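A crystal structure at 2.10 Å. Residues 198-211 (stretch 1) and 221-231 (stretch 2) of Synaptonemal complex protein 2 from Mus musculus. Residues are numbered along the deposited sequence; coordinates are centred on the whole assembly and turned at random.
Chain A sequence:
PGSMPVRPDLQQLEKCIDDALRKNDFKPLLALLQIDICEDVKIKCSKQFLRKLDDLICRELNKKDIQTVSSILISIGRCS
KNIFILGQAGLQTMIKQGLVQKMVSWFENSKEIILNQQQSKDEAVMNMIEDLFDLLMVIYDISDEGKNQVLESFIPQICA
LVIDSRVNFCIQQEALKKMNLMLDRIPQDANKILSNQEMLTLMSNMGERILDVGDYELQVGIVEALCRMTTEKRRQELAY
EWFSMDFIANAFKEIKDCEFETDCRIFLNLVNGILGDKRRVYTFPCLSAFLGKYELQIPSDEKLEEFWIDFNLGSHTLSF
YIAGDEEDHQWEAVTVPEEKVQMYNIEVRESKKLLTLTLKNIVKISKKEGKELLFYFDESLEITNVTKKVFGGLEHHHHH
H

Stretch 1 198-211: EMLTLMSNMGERIL
Stretch 2, residues 221-231: GIVEALCRMTT

Two helices that run nearly antiparallel can pack through apolar side chains whose shapes interlock, with no hydrogen bond between them, and this pair from synaptonemal complex protein 2 is a compact example. Residues 198-211 are helical throughout, with phi/psi values near -60°/-40° and i to i+4 backbone bonds such as M203 N to M199 O (2.7 Å) and M206 N to L202 O (2.7 Å). The second helix, already under way at G221, has similar torsions through R228, L226 N reaching I222 O at 2.8 Å; M229 is at -93°/-3°. The axes approach to 9.8 Å, their N-to-C directions 151° apart (signed crossing angle -151°). Register is set by two pairs: M203 CA lies 6.9 Å from L226 CA, and M206 CA lies 6.7 Å from I222 CA.

No hydrogen bond crosses the interface; 514 Å² is buried, and the fit is that of knob into hole. The knob is L226 (chi1 m, chi2 t). Its CA-to-CB bond points sideways, but the end of the side chain comes nearer and settles among M203, M206, G207 and I210. L226 CD2 lies 3.8 Å from M203 CB and 4.1 Å from M206 CB, while L226 CD1 lies 4.1 Å from G207 N and 4.2 Å from I210 CD1. At G207 the backbone itself, with no side chain, forms part of the hollow's wall.

One turn earlier, I222 (m, t) points toward the first helix. Its CG2 packs 3.5 Å from I210 CG1 and 4.0 Å from M206 CB, and its CD1 meets the aliphatic R209 CG at 3.8 Å. R209 (t, p, t) thus lends methylene surface here, its NE and NH2 being hydrogen-bonded elsewhere in the structure. I210 (m, t) also extends CD1 to V223 CG2, 3.7 Å away; V223 has chi1 t.

Toward the other end, flexible methionines fill the space. M203 (m, t, chi3 106°) starts sideways, but its tip reaches across, with CE 3.6 Å from M229 CB and 3.4 Å from T230 CG2. M229 (m, t, m) points back, its SD 4.2 Å from M199 CE; M199 has chi1 -83°, chi2 -34° and chi3 -78°. M206 (m, t, chi3 95°) points toward the second helix.

Two side-chain polar contacts lie within the second stretch. T230 (chi1 p, phi/psi -140°/142°) leaves the helical conformation, yet its OG1 donates a very short 2.5 Å bond to L226 O, and its CG2 is the atom that meets M203 CE. R228 NH1 and E224 OE2 form a 2.6 Å salt bridge whose hydrogen bond is weak, at 120°, clear of the apolar seam.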

# COMPACT_ATOMS: atom_id res chain seq x y z
N GLU A 198 -23.53 -5.05 -1.58
CA GLU A 198 -22.48 -4.28 -0.90
C GLU A 198 -21.32 -3.99 -1.84
O GLU A 198 -20.81 -2.86 -1.86
CB GLU A 198 -21.99 -5.03 0.34
CG GLU A 198 -21.03 -4.18 1.18
CD GLU A 198 -20.02 -5.01 1.98
OE1 GLU A 198 -20.07 -6.26 1.91
OE2 GLU A 198 -19.18 -4.40 2.68
N MET A 199 -20.89 -4.98 -2.63
CA MET A 199 -19.77 -4.79 -3.54
C MET A 199 -20.12 -3.77 -4.62
O MET A 199 -19.28 -2.93 -4.98
CB MET A 199 -19.35 -6.12 -4.17
CG MET A 199 -18.42 -6.95 -3.30
SD MET A 199 -17.30 -5.94 -2.31
CE MET A 199 -16.08 -5.47 -3.53
N LEU A 200 -21.34 -3.83 -5.14
CA LEU A 200 -21.74 -2.89 -6.19
C LEU A 200 -21.70 -1.46 -5.69
O LEU A 200 -21.24 -0.56 -6.40
CB LEU A 200 -23.12 -3.24 -6.72
CG LEU A 200 -23.15 -4.40 -7.72
CD1 LEU A 200 -24.58 -4.85 -7.93
CD2 LEU A 200 -22.51 -4.02 -9.05
N THR A 201 -22.18 -1.23 -4.47
CA THR A 201 -22.06 0.10 -3.87
C THR A 201 -20.60 0.50 -3.67
O THR A 201 -20.21 1.63 -4.00
CB THR A 201 -22.83 0.13 -2.55
OG1 THR A 201 -24.22 -0.10 -2.81
CG2 THR A 201 -22.67 1.47 -1.85
N LEU A 202 -19.79 -0.41 -3.12
CA LEU A 202 -18.38 -0.09 -2.90
C LEU A 202 -17.68 0.24 -4.21
O LEU A 202 -16.94 1.23 -4.31
CB LEU A 202 -17.67 -1.25 -2.19
CG LEU A 202 -18.02 -1.39 -0.71
CD1 LEU A 202 -17.43 -2.67 -0.13
CD2 LEU A 202 -17.54 -0.16 0.05
N MET A 203 -17.90 -0.59 -5.23
CA MET A 203 -17.24 -0.35 -6.51
C MET A 203 -17.68 0.95 -7.13
O MET A 203 -16.89 1.62 -7.81
CB MET A 203 -17.51 -1.51 -7.45
CG MET A 203 -16.76 -2.74 -7.10
SD MET A 203 -17.27 -3.99 -8.27
CE MET A 203 -15.85 -4.10 -9.32
N SER A 204 -18.94 1.33 -6.93
CA SER A 204 -19.38 2.63 -7.42
C SER A 204 -18.67 3.76 -6.68
O SER A 204 -18.22 4.74 -7.30
CB SER A 204 -20.90 2.75 -7.28
OG SER A 204 -21.37 3.85 -8.02
N ASN A 205 -18.53 3.63 -5.36
CA ASN A 205 -17.80 4.66 -4.61
C ASN A 205 -16.31 4.64 -4.92
O ASN A 205 -15.64 5.67 -4.80
CB ASN A 205 -18.05 4.49 -3.11
CG ASN A 205 -19.53 4.55 -2.76
OD1 ASN A 205 -20.29 5.29 -3.39
ND2 ASN A 205 -19.93 3.77 -1.78
N MET A 206 -15.78 3.49 -5.33
CA MET A 206 -14.39 3.44 -5.76
C MET A 206 -14.18 4.25 -7.04
O MET A 206 -13.24 5.04 -7.13
CB MET A 206 -13.95 1.99 -5.95
CG MET A 206 -13.95 1.21 -4.65
SD MET A 206 -13.26 -0.42 -4.87
CE MET A 206 -11.56 -0.06 -4.38
N GLY A 207 -15.07 4.07 -8.02
CA GLY A 207 -15.02 4.89 -9.23
C GLY A 207 -15.05 6.37 -8.93
O GLY A 207 -14.21 7.14 -9.43
N GLU A 208 -16.02 6.81 -8.12
CA GLU A 208 -16.08 8.20 -7.67
C GLU A 208 -14.75 8.62 -7.07
O GLU A 208 -14.28 9.75 -7.28
CB GLU A 208 -17.17 8.37 -6.61
CG GLU A 208 -18.55 8.69 -7.12
CD GLU A 208 -19.50 9.07 -5.98
OE1 GLU A 208 -19.07 9.77 -5.04
OE2 GLU A 208 -20.68 8.67 -6.00
N ARG A 209 -14.14 7.71 -6.31
CA ARG A 209 -12.96 8.04 -5.54
C ARG A 209 -11.75 8.30 -6.43
O ARG A 209 -10.90 9.13 -6.08
CB ARG A 209 -12.68 6.91 -4.54
CG ARG A 209 -11.32 6.93 -3.91
CD ARG A 209 -11.22 7.98 -2.89
NE ARG A 209 -10.16 7.64 -1.95
CZ ARG A 209 -9.64 8.49 -1.07
NH1 ARG A 209 -10.07 9.75 -1.02
NH2 ARG A 209 -8.71 8.06 -0.29
N ILE A 210 -11.65 7.63 -7.57
CA ILE A 210 -10.58 7.94 -8.52
C ILE A 210 -10.51 9.44 -8.77
O ILE A 210 -9.42 10.04 -8.77
CB ILE A 210 -10.81 7.19 -9.84
CG1 ILE A 210 -10.65 5.68 -9.65
CG2 ILE A 210 -9.87 7.70 -10.92
CD1 ILE A 210 -11.27 4.90 -10.80
N LEU A 211 -11.67 10.07 -8.95
CA LEU A 211 -11.74 11.46 -9.36
C LEU A 211 -11.06 12.41 -8.36
O LEU A 211 -10.53 13.45 -8.77
CB LEU A 211 -13.21 11.86 -9.55
CG LEU A 211 -13.90 11.60 -10.90
CD1 LEU A 211 -13.50 10.28 -11.55
CD2 LEU A 211 -15.41 11.66 -10.74
N GLY A 221 -4.24 1.68 -8.83
CA GLY A 221 -4.65 0.49 -8.08
C GLY A 221 -6.15 0.31 -8.03
O GLY A 221 -6.65 -0.82 -8.07
N ILE A 222 -6.89 1.41 -7.91
CA ILE A 222 -8.35 1.33 -7.91
C ILE A 222 -8.86 0.92 -9.27
O ILE A 222 -9.70 0.03 -9.38
CB ILE A 222 -8.97 2.67 -7.48
CG1 ILE A 222 -8.70 2.94 -6.00
CG2 ILE A 222 -10.48 2.66 -7.82
CD1 ILE A 222 -9.04 4.36 -5.59
N VAL A 223 -8.39 1.58 -10.34
CA VAL A 223 -8.72 1.16 -11.70
C VAL A 223 -8.37 -0.31 -11.87
O VAL A 223 -9.16 -1.11 -12.41
CB VAL A 223 -7.99 2.02 -12.74
CG1 VAL A 223 -8.18 1.42 -14.13
CG2 VAL A 223 -8.49 3.47 -12.73
N GLU A 224 -7.18 -0.70 -11.42
CA GLU A 224 -6.75 -2.09 -11.55
C GLU A 224 -7.67 -3.02 -10.79
O GLU A 224 -8.05 -4.08 -11.30
CB GLU A 224 -5.31 -2.26 -11.05
CG GLU A 224 -4.88 -3.73 -10.97
CD GLU A 224 -3.48 -3.93 -10.41
OE1 GLU A 224 -2.79 -2.92 -10.12
OE2 GLU A 224 -3.05 -5.10 -10.26
N ALA A 225 -8.04 -2.65 -9.56
CA ALA A 225 -8.96 -3.49 -8.80
C ALA A 225 -10.30 -3.61 -9.53
O ALA A 225 -10.85 -4.71 -9.66
CB ALA A 225 -9.15 -2.93 -7.39
N LEU A 226 -10.84 -2.48 -10.01
CA LEU A 226 -12.13 -2.52 -10.69
C LEU A 226 -12.07 -3.39 -11.93
O LEU A 226 -13.03 -4.11 -12.24
CB LEU A 226 -12.60 -1.10 -11.05
CG LEU A 226 -12.98 -0.19 -9.87
CD1 LEU A 226 -13.23 1.24 -10.32
CD2 LEU A 226 -14.16 -0.72 -9.04
N CYS A 227 -10.95 -3.37 -12.65
CA CYS A 227 -10.84 -4.17 -13.87
C CYS A 227 -10.58 -5.64 -13.57
O CYS A 227 -10.98 -6.51 -14.36
CB CYS A 227 -9.76 -3.59 -14.79
SG CYS A 227 -10.19 -1.95 -15.50
N ARG A 228 -9.93 -5.96 -12.45
CA ARG A 228 -9.77 -7.35 -12.06
C ARG A 228 -11.09 -7.96 -11.61
O ARG A 228 -11.31 -9.16 -11.81
CB ARG A 228 -8.74 -7.49 -10.93
CG ARG A 228 -7.34 -7.01 -11.26
CD ARG A 228 -6.33 -7.40 -10.16
NE ARG A 228 -5.60 -8.57 -10.62
CZ ARG A 228 -4.38 -8.54 -11.13
NH1 ARG A 228 -3.71 -7.39 -11.18
NH2 ARG A 228 -3.83 -9.66 -11.55
N MET A 229 -11.98 -7.17 -11.03
CA MET A 229 -13.25 -7.67 -10.51
C MET A 229 -14.41 -7.57 -11.51
O MET A 229 -15.51 -8.02 -11.19
CB MET A 229 -13.64 -6.93 -9.22
CG MET A 229 -12.64 -7.12 -8.08
SD MET A 229 -13.26 -6.56 -6.47
CE MET A 229 -13.42 -4.80 -6.77
N THR A 230 -14.20 -7.00 -12.70
CA THR A 230 -15.27 -6.88 -13.68
C THR A 230 -14.75 -7.15 -15.09
O THR A 230 -13.65 -6.73 -15.46
CB THR A 230 -15.94 -5.49 -13.65
OG1 THR A 230 -14.95 -4.45 -13.77
CG2 THR A 230 -16.73 -5.30 -12.39
N THR A 231 -15.58 -7.82 -15.89
CA THR A 231 -15.19 -8.17 -17.24
C THR A 231 -15.16 -6.92 -18.11
O THR A 231 -15.86 -5.94 -17.86
CB THR A 231 -16.16 -9.19 -17.84
OG1 THR A 231 -17.30 -8.50 -18.35
CG2 THR A 231 -16.63 -10.17 -16.76